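Local coordinates for Galactose/lactose metabolism regulatory protein GAL80 (Saccharomyces cerevisiae, PDB 3BTV) that represses the yeast galactose and lactose metabolic genes by binding GAL4 and blocking its transcriptional activation when no inducing sugar is present, at residues Gln98-Tyr103 / Ile203-Asp208; Leu209-Phe214 / Arg413-Val418; Val236-Pro241 / Val261-Leu266; Gln243-Glu248 / Gln255-Thr260. The protein carries 1 engineered substitution. One frame throughout, in Å; residues are numbered along the deposited sequence.

Contact 1 (Gln98-Tyr103 / Ile203-Asp208); sequences QVASHY and IGNGVD
Segment 98-103, which runs into helix 102-112, meets an irregular loop, 203-208. Within the first segment, Ser101 N bonds to Gln98 O and His102 N bonds to Val99 O. The loop 203-208 comes closest at Ala100, whose CA lies 5.0 Å from the CA of Asn205. Gly206 has a positive phi (76°), and a side chain there would also run into Val99, so the absence of a CB lets the two backbones draw close. Val99 makes the largest single contribution to the packing. Its CG1, anti to the backbone N (chi1 179°), rests on Gly206 CA at 3.8 Å, while CG2 lies beside the N and approaches Val207 CG2 obliquely at 4.2 Å. Segment 98-103 follows strand 92-95 of the parallel Rossmann sheet, whereas 203-208 leads into helix 209-225, so the contact joins the Rossmann region to the Gal80p C-terminal region. An alanine in place of Val99 would remove both methyls and would probably loosen the packing against Gly206 and Val207. Beside it, Ala100 CB meets the loop at Asn205 O, 3.9 Å away. Behind Val99, the His102 ring lies with one face over Val99 CA, and its ND1 is hydrogen-bonded to Leu128 O. The loop ends at Asp208, the N-cap of helix 209-225, whose OD1 reaches Val210 N in a weak bond.

Contact 2 (Leu209-Phe214 / Arg413-Val418); sequences LVTTTF and RLIESV
Ile415 places CG1 beside its backbone N (chi1 -66°) and bends again at chi2 (-54°), which carries CD1 out to the neighbouring helix and leaves CG2 anti to the N. Val210 and Phe214 meet it from the other side: Val210 CG1 and the Phe214 ring are both anti to their backbone N. Ile415 CD1 therefore settles between them, 3.5 Å from Val210 O and 3.9 Å from Phe214 CD2, where it lies at the ring edge near the ring plane. The other branch, CG2, crosses Thr211 at about a right angle and touches its OG1 at 3.8 Å; that hydroxyl has its polar partner in Asp208 OD2. One turn further along helix 405-424, Val418 points both methyls tip to tip at the same two residues, CG1 reaching Val210 CG1 at 3.8 Å and CG2 reaching Phe214 CE2 at 3.9 Å. Helix 209-225 and helix 405-424 thus pack against each other, obliquely antiparallel, at 137°; the axes of the two short segments approach to 9.9 Å. Residues 209-214 include a wider pi-type turn, with Phe214 N bonded to Leu209 O. An alanine in place of Ile415 would lose both branches and would probably leave Val210, Thr211 and Phe214 poorly packed against the second helix. On the side of the large mixed sheet, Phe214 and Val418 both touch Leu265, and the Phe214 ring also meets that of Phe267.

Contact 3 (Val236-Pro241 / Val261-Leu266); sequences VFNNIP and VPDHLL
A classic beta bulge closes the antiparallel pairing of strands 229-237 and 264-271 in the large mixed sheet: Asp263 and His264 both face Phe237. Phe237 N donates to His264 O at 2.8 Å, while Phe237 O receives Asp263 N at 2.7 Å, nearly along its C=O axis, and His264 N only weakly. The side chain of the bulge residue Asp263 then binds the backbone beyond Phe237. With CG in the crowded position between its own N and carbonyl carbon (chi1 37°), it reaches the turn that follows Phe237. OD1 accepts Asn239 N at 2.9 Å through its syn lone pair, and OD2 is met by Ile240 N from above the carboxylate plane at 2.7 Å. Lys259 NZ forms a salt bridge to OD2 and a hydrogen bond to Asn238 OD1, which probably offsets the crowding of these two acceptors. Phe237 and His264 lie side by side on one face of the sheet, His264 turning its edge toward the Phe237 ring in an offset T-shaped pair (planes at 88°), and Leu266 CD1 packs obliquely on Phe237 CE1 at 3.7 Å. On the opposite face Val236 CG1 presses tightly on Pro262 CG at 3.4 Å. That face is covered by Val418 and Tyr419 of helix 405-424, whereas Phe237, Asn239, His264 and Leu266 look to the second subunit, where Asn275 bonds to Asn239 OD1.

Contact 4 (Gln243-Glu248 / Gln255-Thr260); sequences QELIDE and QRVPKT
Gln243 lays its amide across the aliphatic part of Lys259, CD to CD 3.6 Å apart, the two chains crossing obliquely. The glutamine is extended beyond CG, and its amide is fixed from outside the pair: NE2 bonds to Gly189 O and Trp187 O, and OE1 to Arg192 NE. Lys259 bends at chi3 and chi4 beneath it, so that its methylenes do the packing while NZ turns off to Val261 O. On the other face of the sheet, Glu244 and Arg256 form a salt bridge. Glu244 folds at chi2 (-83°) and brings OE2 to 2.8 Å from Arg256 NE, whose side chain runs extended as far as that atom. The donor lies well above the carboxylate plane, and the planes of carboxylate and guanidinium stand 59° apart, so this is a single-point bridge with no paired, coplanar contact. Leu245 packs on both Gln255 and Val257: CD1 lies alongside Gln255 CG at 3.7 Å, and CD2 meets Val257 CG2 at 3.9 Å where the two side chains cross at about a right angle. Beneath these side chains the backbones are joined by Gln243 N to Val257 O and Val257 N to Gln243 O, both 2.8 Å, and by the nearly straight bond from Leu245 N to Gln255 O. The reciprocal pair at Gln243 and Val257 alternates with the non-hydrogen-bonded pair Glu244-Arg256, as in an antiparallel beta hairpin; strand 191-193, parallel to 242-246, completes a small three-stranded sheet apart from the large mixed one.

From the N terminus, the chain first builds the Rossmann region, and contact 1 closes a long loop by bringing the turn after strand 92-95 against the segment that precedes helix 209-225. Contact 2 opens directly afterwards and closes the longest loop, pairing that helix with helix 405-424 near the C terminus. Contacts 3 and 4 both fall within that span, and contact 4 lies inside contact 3, as the hairpin that extends from the bulged strand pair. Contacts 3 and 4 are joined by Pro241 O and Lys259 N, 2.8 Å apart. Leu265 packs contact 3 onto the helix pair of contact 2, while Thr260 OG1 meets Ile203 N of contact 1.

Contact 1 (Gln98-Tyr103 / Ile203-Asp208)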
loop_
_atom_site.group_PDB
_atom_site.type_symbol
_atom_site.label_atom_id
_atom_site.label_comp_id
_atom_site.label_asym_id
_atom_site.label_seq_id
_atom_site.Cartn_x
_atom_site.Cartn_y
_atom_site.Cartn_z
ATOM N N GLN B 98 -32.535 1.494 -3.031
ATOM C CA GLN B 98 -31.449 1.354 -2.066
ATOM C C GLN B 98 -31.155 -0.121 -1.790
ATOM O O GLN B 98 -32.071 -0.943 -1.705
ATOM C CB GLN B 98 -31.800 2.071 -0.765
ATOM C CG GLN B 98 -33.070 1.564 -0.124
ATOM C CD GLN B 98 -33.284 2.142 1.257
ATOM O OE1 GLN B 98 -34.135 1.672 2.014
ATOM N NE2 GLN B 98 -32.507 3.166 1.597
ATOM N N VAL B 99 -29.876 -0.452 -1.652
ATOM C CA VAL B 99 -29.462 -1.832 -1.422
ATOM C C VAL B 99 -30.242 -2.458 -0.263
ATOM O O VAL B 99 -30.655 -3.611 -0.341
ATOM C CB VAL B 99 -27.946 -1.926 -1.170
ATOM C CG1 VAL B 99 -27.533 -3.363 -0.909
ATOM C CG2 VAL B 99 -27.176 -1.352 -2.362
ATOM N N ALA B 100 -30.472 -1.695 0.797
ATOM C CA ALA B 100 -31.188 -2.227 1.961
ATOM C C ALA B 100 -32.587 -2.758 1.635
ATOM O O ALA B 100 -33.161 -3.508 2.421
ATOM C CB ALA B 100 -31.261 -1.182 3.076
ATOM N N SER B 101 -33.130 -2.370 0.479
ATOM C CA SER B 101 -34.466 -2.799 0.066
ATOM C C SER B 101 -34.445 -3.907 -0.985
ATOM O O SER B 101 -35.500 -4.434 -1.350
ATOM C CB SER B 101 -35.264 -1.612 -0.486
ATOM O OG SER B 101 -35.431 -0.610 0.501
ATOM N N HIS B 102 -33.253 -4.247 -1.473
ATOM C CA HIS B 102 -33.099 -5.236 -2.545
ATOM C C HIS B 102 -33.743 -6.577 -2.216
ATOM O O HIS B 102 -34.549 -7.093 -2.984
ATOM C CB HIS B 102 -31.618 -5.454 -2.868
ATOM C CG HIS B 102 -31.027 -4.400 -3.754
ATOM N ND1 HIS B 102 -29.733 -4.468 -4.231
ATOM C CD2 HIS B 102 -31.554 -3.263 -4.265
ATOM C CE1 HIS B 102 -29.485 -3.410 -4.984
ATOM N NE2 HIS B 102 -30.575 -2.663 -5.020
ATOM N N TYR B 103 -33.368 -7.143 -1.077
ATOM C CA TYR B 103 -33.859 -8.457 -0.680
ATOM C C TYR B 103 -35.375 -8.466 -0.537
ATOM O O TYR B 103 -36.055 -9.319 -1.116
ATOM C CB TYR B 103 -33.187 -8.891 0.622
ATOM C CG TYR B 103 -33.494 -10.300 1.065
ATOM C CD1 TYR B 103 -32.864 -11.392 0.475
ATOM C CD2 TYR B 103 -34.391 -10.540 2.099
ATOM C CE1 TYR B 103 -33.137 -12.688 0.895
ATOM C CE2 TYR B 103 -34.668 -11.825 2.524
ATOM C CZ TYR B 103 -34.040 -12.895 1.918
ATOM O OH TYR B 103 -34.316 -14.174 2.339
ATOM N N ILE B 203 -23.917 0.397 9.719
ATOM C CA ILE B 203 -23.408 -0.866 9.182
ATOM C C ILE B 203 -24.570 -1.787 8.793
ATOM O O ILE B 203 -25.660 -1.712 9.374
ATOM C CB ILE B 203 -22.450 -1.575 10.172
ATOM C CG1 ILE B 203 -21.655 -2.673 9.460
ATOM C CG2 ILE B 203 -23.221 -2.132 11.357
ATOM C CD1 ILE B 203 -21.145 -3.752 10.383
ATOM N N GLY B 204 -24.359 -2.624 7.780
ATOM C CA GLY B 204 -25.352 -3.615 7.403
ATOM C C GLY B 204 -26.441 -3.136 6.456
ATOM O O GLY B 204 -27.389 -3.866 6.175
ATOM N N ASN B 205 -26.315 -1.913 5.960
ATOM C CA ASN B 205 -27.272 -1.397 4.989
ATOM C C ASN B 205 -26.772 -1.517 3.554
ATOM O O ASN B 205 -27.346 -0.931 2.637
ATOM C CB ASN B 205 -27.621 0.047 5.306
ATOM C CG ASN B 205 -28.527 0.160 6.507
ATOM O OD1 ASN B 205 -28.584 1.200 7.165
ATOM N ND2 ASN B 205 -29.231 -0.925 6.815
ATOM N N GLY B 206 -25.691 -2.269 3.369
ATOM C CA GLY B 206 -25.209 -2.591 2.032
ATOM C C GLY B 206 -24.488 -1.470 1.295
ATOM O O GLY B 206 -24.228 -1.577 0.094
ATOM N N VAL B 207 -24.162 -0.395 2.005
ATOM C CA VAL B 207 -23.434 0.723 1.411
ATOM C C VAL B 207 -22.338 1.192 2.356
ATOM O O VAL B 207 -22.615 1.591 3.475
ATOM C CB VAL B 207 -24.349 1.912 1.076
ATOM C CG1 VAL B 207 -23.570 2.974 0.297
ATOM C CG2 VAL B 207 -25.554 1.452 0.281
ATOM N N ASP B 208 -21.092 1.139 1.899
ATOM C CA ASP B 208 -19.964 1.486 2.748
ATOM C C ASP B 208 -18.670 1.450 1.951
ATOM O O ASP B 208 -18.644 1.026 0.792
ATOM C CB ASP B 208 -19.867 0.530 3.945
ATOM C CG ASP B 208 -19.503 -0.883 3.537
ATOM O OD1 ASP B 208 -18.308 -1.152 3.297
ATOM O OD2 ASP B 208 -20.415 -1.727 3.463
#

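Contact 2 (Leu209-Phe214 / Arg413-Val418)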
loop_
_atom_site.group_PDB
_atom_site.type_symbol
_atom_site.label_atom_id
_atom_site.label_comp_id
_atom_site.label_asym_id
_atom_site.label_seq_id
_atom_site.Cartn_x
_atom_site.Cartn_y
_atom_site.Cartn_z
ATOM N N LEU B 209 -17.599 1.893 2.599
ATOM C CA LEU B 209 -16.297 2.045 1.954
ATOM C C LEU B 209 -15.813 0.738 1.340
ATOM O O LEU B 209 -15.231 0.720 0.258
ATOM C CB LEU B 209 -15.261 2.531 2.973
ATOM C CG LEU B 209 -13.845 2.716 2.413
ATOM C CD1 LEU B 209 -13.879 3.775 1.306
ATOM C CD2 LEU B 209 -12.850 3.100 3.494
ATOM N N VAL B 210 -16.032 -0.362 2.045
ATOM C CA VAL B 210 -15.524 -1.638 1.579
ATOM C C VAL B 210 -16.410 -2.224 0.488
ATOM O O VAL B 210 -15.956 -2.517 -0.632
ATOM C CB VAL B 210 -15.392 -2.628 2.729
ATOM C CG1 VAL B 210 -14.780 -3.923 2.227
ATOM C CG2 VAL B 210 -14.529 -2.025 3.824
ATOM N N THR B 211 -17.682 -2.369 0.820
ATOM C CA THR B 211 -18.637 -3.004 -0.064
ATOM C C THR B 211 -18.752 -2.256 -1.376
ATOM O O THR B 211 -18.825 -2.855 -2.449
ATOM C CB THR B 211 -20.032 -3.046 0.592
ATOM O OG1 THR B 211 -19.945 -3.749 1.841
ATOM C CG2 THR B 211 -21.024 -3.735 -0.324
ATOM N N THR B 212 -18.766 -0.936 -1.290
ATOM C CA THR B 212 -19.115 -0.136 -2.448
ATOM C C THR B 212 -17.889 0.353 -3.203
ATOM O O THR B 212 -17.654 -0.047 -4.343
ATOM C CB THR B 212 -20.003 1.052 -2.042
ATOM O OG1 THR B 212 -21.039 0.584 -1.168
ATOM C CG2 THR B 212 -20.631 1.716 -3.282
ATOM N N THR B 213 -17.104 1.207 -2.561
ATOM C CA THR B 213 -15.980 1.858 -3.216
ATOM C C THR B 213 -14.875 0.867 -3.540
ATOM O O THR B 213 -14.448 0.752 -4.674
ATOM C CB THR B 213 -15.398 2.977 -2.347
ATOM O OG1 THR B 213 -16.458 3.828 -1.912
ATOM C CG2 THR B 213 -14.382 3.797 -3.147
ATOM N N PHE B 214 -14.425 0.141 -2.526
ATOM C CA PHE B 214 -13.477 -0.928 -2.745
ATOM C C PHE B 214 -14.057 -2.010 -3.659
ATOM O O PHE B 214 -13.355 -2.543 -4.517
ATOM C CB PHE B 214 -13.036 -1.513 -1.409
ATOM C CG PHE B 214 -12.141 -2.708 -1.541
ATOM C CD1 PHE B 214 -10.810 -2.558 -1.874
ATOM C CD2 PHE B 214 -12.637 -3.978 -1.340
ATOM C CE1 PHE B 214 -9.996 -3.652 -1.996
ATOM C CE2 PHE B 214 -11.821 -5.082 -1.460
ATOM C CZ PHE B 214 -10.507 -4.920 -1.785
ATOM N N ARG B 413 -18.507 -12.538 -2.041
ATOM C CA ARG B 413 -17.676 -13.490 -1.300
ATOM C C ARG B 413 -16.359 -12.856 -0.941
ATOM O O ARG B 413 -15.817 -13.093 0.142
ATOM C CB ARG B 413 -17.438 -14.760 -2.112
ATOM C CG ARG B 413 -18.692 -15.625 -2.258
ATOM C CD ARG B 413 -18.462 -16.840 -3.152
ATOM N NE ARG B 413 -19.646 -17.697 -3.193
ATOM C CZ ARG B 413 -19.757 -18.807 -3.920
ATOM N NH1 ARG B 413 -18.753 -19.218 -4.690
ATOM N NH2 ARG B 413 -20.881 -19.513 -3.873
ATOM N N LEU B 414 -15.838 -12.036 -1.853
ATOM C CA LEU B 414 -14.588 -11.345 -1.590
ATOM C C LEU B 414 -14.764 -10.290 -0.497
ATOM O O LEU B 414 -13.925 -10.161 0.393
ATOM C CB LEU B 414 -14.030 -10.704 -2.874
ATOM C CG LEU B 414 -12.682 -9.998 -2.719
ATOM C CD1 LEU B 414 -11.613 -10.962 -2.228
ATOM C CD2 LEU B 414 -12.244 -9.315 -4.057
ATOM N N ILE B 415 -15.846 -9.527 -0.576
ATOM C CA ILE B 415 -16.117 -8.517 0.434
ATOM C C ILE B 415 -16.332 -9.187 1.791
ATOM O O ILE B 415 -15.810 -8.739 2.817
ATOM C CB ILE B 415 -17.371 -7.709 0.100
ATOM C CG1 ILE B 415 -17.153 -6.867 -1.174
ATOM C CG2 ILE B 415 -17.721 -6.814 1.266
ATOM C CD1 ILE B 415 -15.924 -5.988 -1.119
ATOM N N GLU B 416 -17.101 -10.266 1.796
ATOM C CA GLU B 416 -17.308 -11.012 3.038
ATOM C C GLU B 416 -15.957 -11.385 3.626
ATOM O O GLU B 416 -15.722 -11.204 4.818
ATOM C CB GLU B 416 -18.162 -12.252 2.797
ATOM C CG GLU B 416 -18.386 -13.114 4.047
ATOM C CD GLU B 416 -18.750 -12.299 5.279
ATOM O OE1 GLU B 416 -19.374 -11.226 5.134
ATOM O OE2 GLU B 416 -18.410 -12.738 6.400
ATOM N N SER B 417 -15.054 -11.862 2.772
ATOM C CA SER B 417 -13.720 -12.276 3.208
ATOM C C SER B 417 -12.852 -11.136 3.716
ATOM O O SER B 417 -12.069 -11.322 4.647
ATOM C CB SER B 417 -12.999 -13.010 2.087
ATOM O OG SER B 417 -13.791 -14.100 1.655
ATOM N N VAL B 418 -12.962 -9.959 3.106
ATOM C CA VAL B 418 -12.251 -8.805 3.646
ATOM C C VAL B 418 -12.628 -8.598 5.132
ATOM O O VAL B 418 -11.758 -8.483 6.004
ATOM C CB VAL B 418 -12.518 -7.525 2.833
ATOM C CG1 VAL B 418 -12.122 -6.313 3.630
ATOM C CG2 VAL B 418 -11.731 -7.559 1.494
#

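Contact 3 (Val236-Pro241 / Val261-Leu266)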
loop_
_atom_site.group_PDB
_atom_site.type_symbol
_atom_site.label_atom_id
_atom_site.label_comp_id
_atom_site.label_asym_id
_atom_site.label_seq_id
_atom_site.Cartn_x
_atom_site.Cartn_y
_atom_site.Cartn_z
ATOM N N VAL B 236 -9.772 -3.210 8.715
ATOM C CA VAL B 236 -10.885 -2.301 8.478
ATOM C C VAL B 236 -11.026 -1.405 9.698
ATOM O O VAL B 236 -11.038 -1.878 10.829
ATOM C CB VAL B 236 -12.181 -3.093 8.242
ATOM C CG1 VAL B 236 -13.365 -2.157 8.019
ATOM C CG2 VAL B 236 -11.992 -4.035 7.060
ATOM N N PHE B 237 -11.127 -0.104 9.471
ATOM C CA PHE B 237 -11.075 0.848 10.575
ATOM C C PHE B 237 -12.338 1.681 10.757
ATOM O O PHE B 237 -12.910 2.191 9.795
ATOM C CB PHE B 237 -9.922 1.831 10.361
ATOM C CG PHE B 237 -8.568 1.192 10.330
ATOM C CD1 PHE B 237 -8.126 0.505 9.206
ATOM C CD2 PHE B 237 -7.724 1.303 11.415
ATOM C CE1 PHE B 237 -6.870 -0.082 9.189
ATOM C CE2 PHE B 237 -6.459 0.726 11.395
ATOM C CZ PHE B 237 -6.033 0.036 10.289
ATOM N N ASN B 238 -12.749 1.847 12.007
ATOM C CA ASN B 238 -13.676 2.923 12.339
ATOM C C ASN B 238 -12.978 3.834 13.340
ATOM O O ASN B 238 -13.296 3.830 14.521
ATOM C CB ASN B 238 -15.004 2.389 12.896
ATOM C CG ASN B 238 -16.031 3.492 13.120
ATOM O OD1 ASN B 238 -15.876 4.615 12.643
ATOM N ND2 ASN B 238 -17.081 3.173 13.862
ATOM N N ASN B 239 -11.996 4.592 12.865
ATOM C CA ASN B 239 -11.276 5.524 13.721
ATOM C C ASN B 239 -12.047 6.831 13.861
ATOM O O ASN B 239 -11.645 7.730 14.593
ATOM C CB ASN B 239 -9.900 5.830 13.133
ATOM C CG ASN B 239 -8.871 4.754 13.430
ATOM O OD1 ASN B 239 -9.066 3.882 14.284
ATOM N ND2 ASN B 239 -7.749 4.819 12.718
ATOM N N ILE B 240 -13.138 6.944 13.120
ATOM C CA ILE B 240 -13.961 8.151 13.127
ATOM C C ILE B 240 -15.404 7.771 13.447
ATOM O O ILE B 240 -16.277 7.824 12.575
ATOM C CB ILE B 240 -13.901 8.896 11.753
ATOM C CG1 ILE B 240 -12.446 9.070 11.289
ATOM C CG2 ILE B 240 -14.612 10.240 11.830
ATOM C CD1 ILE B 240 -12.309 9.769 9.918
ATOM N N PRO B 241 -15.661 7.384 14.709
ATOM C CA PRO B 241 -16.997 6.939 15.141
ATOM C C PRO B 241 -18.025 8.067 15.118
ATOM O O PRO B 241 -19.233 7.803 15.121
ATOM C CB PRO B 241 -16.784 6.497 16.599
ATOM C CG PRO B 241 -15.355 6.619 16.889
ATOM C CD PRO B 241 -14.699 7.444 15.817
ATOM N N VAL B 261 -20.111 2.572 9.923
ATOM C CA VAL B 261 -19.358 2.072 8.763
ATOM C C VAL B 261 -17.877 2.513 8.806
ATOM O O VAL B 261 -17.525 3.475 9.491
ATOM C CB VAL B 261 -20.022 2.485 7.430
ATOM C CG1 VAL B 261 -21.431 1.900 7.336
ATOM C CG2 VAL B 261 -20.061 3.993 7.306
ATOM N N PRO B 262 -16.994 1.808 8.072
ATOM C CA PRO B 262 -15.556 2.091 8.180
ATOM C C PRO B 262 -15.128 3.429 7.578
ATOM O O PRO B 262 -15.768 3.942 6.660
ATOM C CB PRO B 262 -14.916 0.958 7.371
ATOM C CG PRO B 262 -15.979 -0.091 7.263
ATOM C CD PRO B 262 -17.258 0.650 7.201
ATOM N N ASP B 263 -14.037 3.978 8.098
ATOM C CA ASP B 263 -13.404 5.161 7.518
ATOM C C ASP B 263 -12.034 4.864 6.917
ATOM O O ASP B 263 -11.372 5.769 6.405
ATOM C CB ASP B 263 -13.252 6.263 8.561
ATOM C CG ASP B 263 -12.904 5.719 9.918
ATOM O OD1 ASP B 263 -11.760 5.256 10.094
ATOM O OD2 ASP B 263 -13.790 5.743 10.799
ATOM N N HIS B 264 -11.585 3.616 6.994
ATOM C CA HIS B 264 -10.339 3.252 6.295
ATOM C C HIS B 264 -10.251 1.766 6.052
ATOM O O HIS B 264 -10.702 0.968 6.869
ATOM C CB HIS B 264 -9.104 3.684 7.074
ATOM C CG HIS B 264 -7.916 3.965 6.209
ATOM N ND1 HIS B 264 -7.030 2.985 5.813
ATOM C CD2 HIS B 264 -7.460 5.119 5.669
ATOM C CE1 HIS B 264 -6.079 3.523 5.068
ATOM N NE2 HIS B 264 -6.306 4.825 4.979
ATOM N N LEU B 265 -9.662 1.408 4.920
ATOM C CA LEU B 265 -9.429 0.024 4.577
ATOM C C LEU B 265 -7.977 -0.130 4.147
ATOM O O LEU B 265 -7.490 0.607 3.268
ATOM C CB LEU B 265 -10.358 -0.427 3.438
ATOM C CG LEU B 265 -10.006 -1.795 2.814
ATOM C CD1 LEU B 265 -10.275 -2.940 3.778
ATOM C CD2 LEU B 265 -10.732 -2.037 1.500
ATOM N N LEU B 266 -7.287 -1.076 4.771
ATOM C CA LEU B 266 -5.970 -1.513 4.295
ATOM C C LEU B 266 -6.188 -2.888 3.739
ATOM O O LEU B 266 -6.781 -3.739 4.396
ATOM C CB LEU B 266 -4.938 -1.597 5.422
ATOM C CG LEU B 266 -4.591 -0.318 6.187
ATOM C CD1 LEU B 266 -3.667 -0.637 7.354
ATOM C CD2 LEU B 266 -3.954 0.718 5.270
#

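Contact 4 (Gln243-Glu248 / Gln255-Thr260)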
loop_
_atom_site.group_PDB
_atom_site.type_symbol
_atom_site.label_atom_id
_atom_site.label_comp_id
_atom_site.label_asym_id
_atom_site.label_seq_id
_atom_site.Cartn_x
_atom_site.Cartn_y
_atom_site.Cartn_z
ATOM N N GLN B 243 -18.878 11.798 13.143
ATOM C CA GLN B 243 -18.579 12.741 12.075
ATOM C C GLN B 243 -19.175 14.110 12.393
ATOM O O GLN B 243 -20.190 14.216 13.094
ATOM C CB GLN B 243 -19.153 12.234 10.756
ATOM C CG GLN B 243 -18.410 11.042 10.160
ATOM C CD GLN B 243 -19.051 10.600 8.877
ATOM O OE1 GLN B 243 -20.263 10.330 8.834
ATOM N NE2 GLN B 243 -18.256 10.542 7.810
ATOM N N GLU B 244 -18.543 15.154 11.867
ATOM C CA GLU B 244 -19.040 16.518 12.007
ATOM C C GLU B 244 -19.966 16.837 10.857
ATOM O O GLU B 244 -19.594 16.689 9.692
ATOM C CB GLU B 244 -17.876 17.503 11.980
ATOM C CG GLU B 244 -16.911 17.348 13.140
ATOM C CD GLU B 244 -17.401 18.065 14.389
ATOM O OE1 GLU B 244 -18.471 18.709 14.325
ATOM O OE2 GLU B 244 -16.712 17.989 15.432
ATOM N N LEU B 245 -21.179 17.271 11.184
ATOM C CA LEU B 245 -22.121 17.716 10.166
ATOM C C LEU B 245 -21.603 18.987 9.479
ATOM O O LEU B 245 -21.082 19.885 10.141
ATOM C CB LEU B 245 -23.495 17.965 10.797
ATOM C CG LEU B 245 -24.308 16.726 11.182
ATOM C CD1 LEU B 245 -25.588 17.117 11.907
ATOM C CD2 LEU B 245 -24.636 15.914 9.932
ATOM N N ILE B 246 -21.735 19.055 8.157
ATOM C CA ILE B 246 -21.381 20.263 7.409
ATOM C C ILE B 246 -22.548 20.747 6.530
ATOM O O ILE B 246 -23.445 19.967 6.184
ATOM C CB ILE B 246 -20.126 20.054 6.521
ATOM C CG1 ILE B 246 -20.291 18.820 5.629
ATOM C CG2 ILE B 246 -18.881 19.928 7.374
ATOM C CD1 ILE B 246 -19.344 18.782 4.435
ATOM N N ASP B 247 -22.533 22.033 6.176
ATOM C CA ASP B 247 -23.549 22.598 5.289
ATOM C C ASP B 247 -23.100 22.539 3.834
ATOM O O ASP B 247 -22.006 22.044 3.523
ATOM C CB ASP B 247 -23.885 24.040 5.680
ATOM C CG ASP B 247 -22.727 24.999 5.452
ATOM O OD1 ASP B 247 -21.675 24.574 4.922
ATOM O OD2 ASP B 247 -22.870 26.188 5.807
ATOM N N GLU B 248 -23.950 23.053 2.948
ATOM C CA GLU B 248 -23.702 23.010 1.511
ATOM C C GLU B 248 -22.426 23.766 1.140
ATOM O O GLU B 248 -21.756 23.440 0.155
ATOM C CB GLU B 248 -24.899 23.602 0.768
ATOM C CG GLU B 248 -26.233 23.135 1.318
ATOM C CD GLU B 248 -27.283 24.222 1.286
ATOM O OE1 GLU B 248 -27.002 25.305 0.734
ATOM O OE2 GLU B 248 -28.388 23.996 1.820
ATOM N N GLN B 255 -22.393 20.091 15.082
ATOM C CA GLN B 255 -23.160 18.935 15.532
ATOM C C GLN B 255 -22.508 17.643 15.034
ATOM O O GLN B 255 -22.210 17.504 13.845
ATOM C CB GLN B 255 -24.619 19.036 15.066
ATOM C CG GLN B 255 -25.513 17.901 15.556
ATOM C CD GLN B 255 -25.356 17.640 17.041
ATOM O OE1 GLN B 255 -24.994 16.534 17.459
ATOM N NE2 GLN B 255 -25.612 18.665 17.850
ATOM N N ARG B 256 -22.273 16.714 15.960
ATOM C CA ARG B 256 -21.683 15.422 15.624
ATOM C C ARG B 256 -22.733 14.319 15.486
ATOM O O ARG B 256 -23.744 14.318 16.192
ATOM C CB ARG B 256 -20.644 15.029 16.672
ATOM C CG ARG B 256 -19.311 15.734 16.474
ATOM C CD ARG B 256 -18.286 15.337 17.520
ATOM N NE ARG B 256 -16.959 15.792 17.114
ATOM C CZ ARG B 256 -15.849 15.618 17.829
ATOM N NH1 ARG B 256 -15.907 15.000 19.007
ATOM N NH2 ARG B 256 -14.679 16.062 17.368
ATOM N N VAL B 257 -22.487 13.391 14.563
ATOM C CA VAL B 257 -23.382 12.255 14.343
ATOM C C VAL B 257 -22.580 10.961 14.231
ATOM O O VAL B 257 -21.444 10.970 13.761
ATOM C CB VAL B 257 -24.244 12.430 13.083
ATOM C CG1 VAL B 257 -25.367 13.457 13.332
ATOM C CG2 VAL B 257 -23.373 12.802 11.869
ATOM N N PRO B 258 -23.178 9.839 14.655
ATOM C CA PRO B 258 -22.418 8.592 14.755
ATOM C C PRO B 258 -22.301 7.874 13.416
ATOM O O PRO B 258 -23.207 7.936 12.578
ATOM C CB PRO B 258 -23.255 7.747 15.734
ATOM C CG PRO B 258 -24.457 8.611 16.123
ATOM C CD PRO B 258 -24.578 9.657 15.068
ATOM N N LYS B 259 -21.174 7.194 13.220
ATOM C CA LYS B 259 -20.969 6.381 12.035
ATOM C C LYS B 259 -20.545 4.997 12.501
ATOM O O LYS B 259 -19.635 4.865 13.321
ATOM C CB LYS B 259 -19.880 7.010 11.154
ATOM C CG LYS B 259 -19.501 6.218 9.905
ATOM C CD LYS B 259 -18.514 6.995 9.013
ATOM C CE LYS B 259 -17.125 7.155 9.670
ATOM N NZ LYS B 259 -16.613 5.896 10.328
ATOM N N THR B 260 -21.200 3.958 12.000
ATOM C CA THR B 260 -20.714 2.614 12.300
ATOM C C THR B 260 -20.040 1.944 11.097
ATOM O O THR B 260 -19.471 0.867 11.235
ATOM C CB THR B 260 -21.824 1.714 12.857
ATOM O OG1 THR B 260 -22.935 1.712 11.954
ATOM C CG2 THR B 260 -22.278 2.222 14.229
#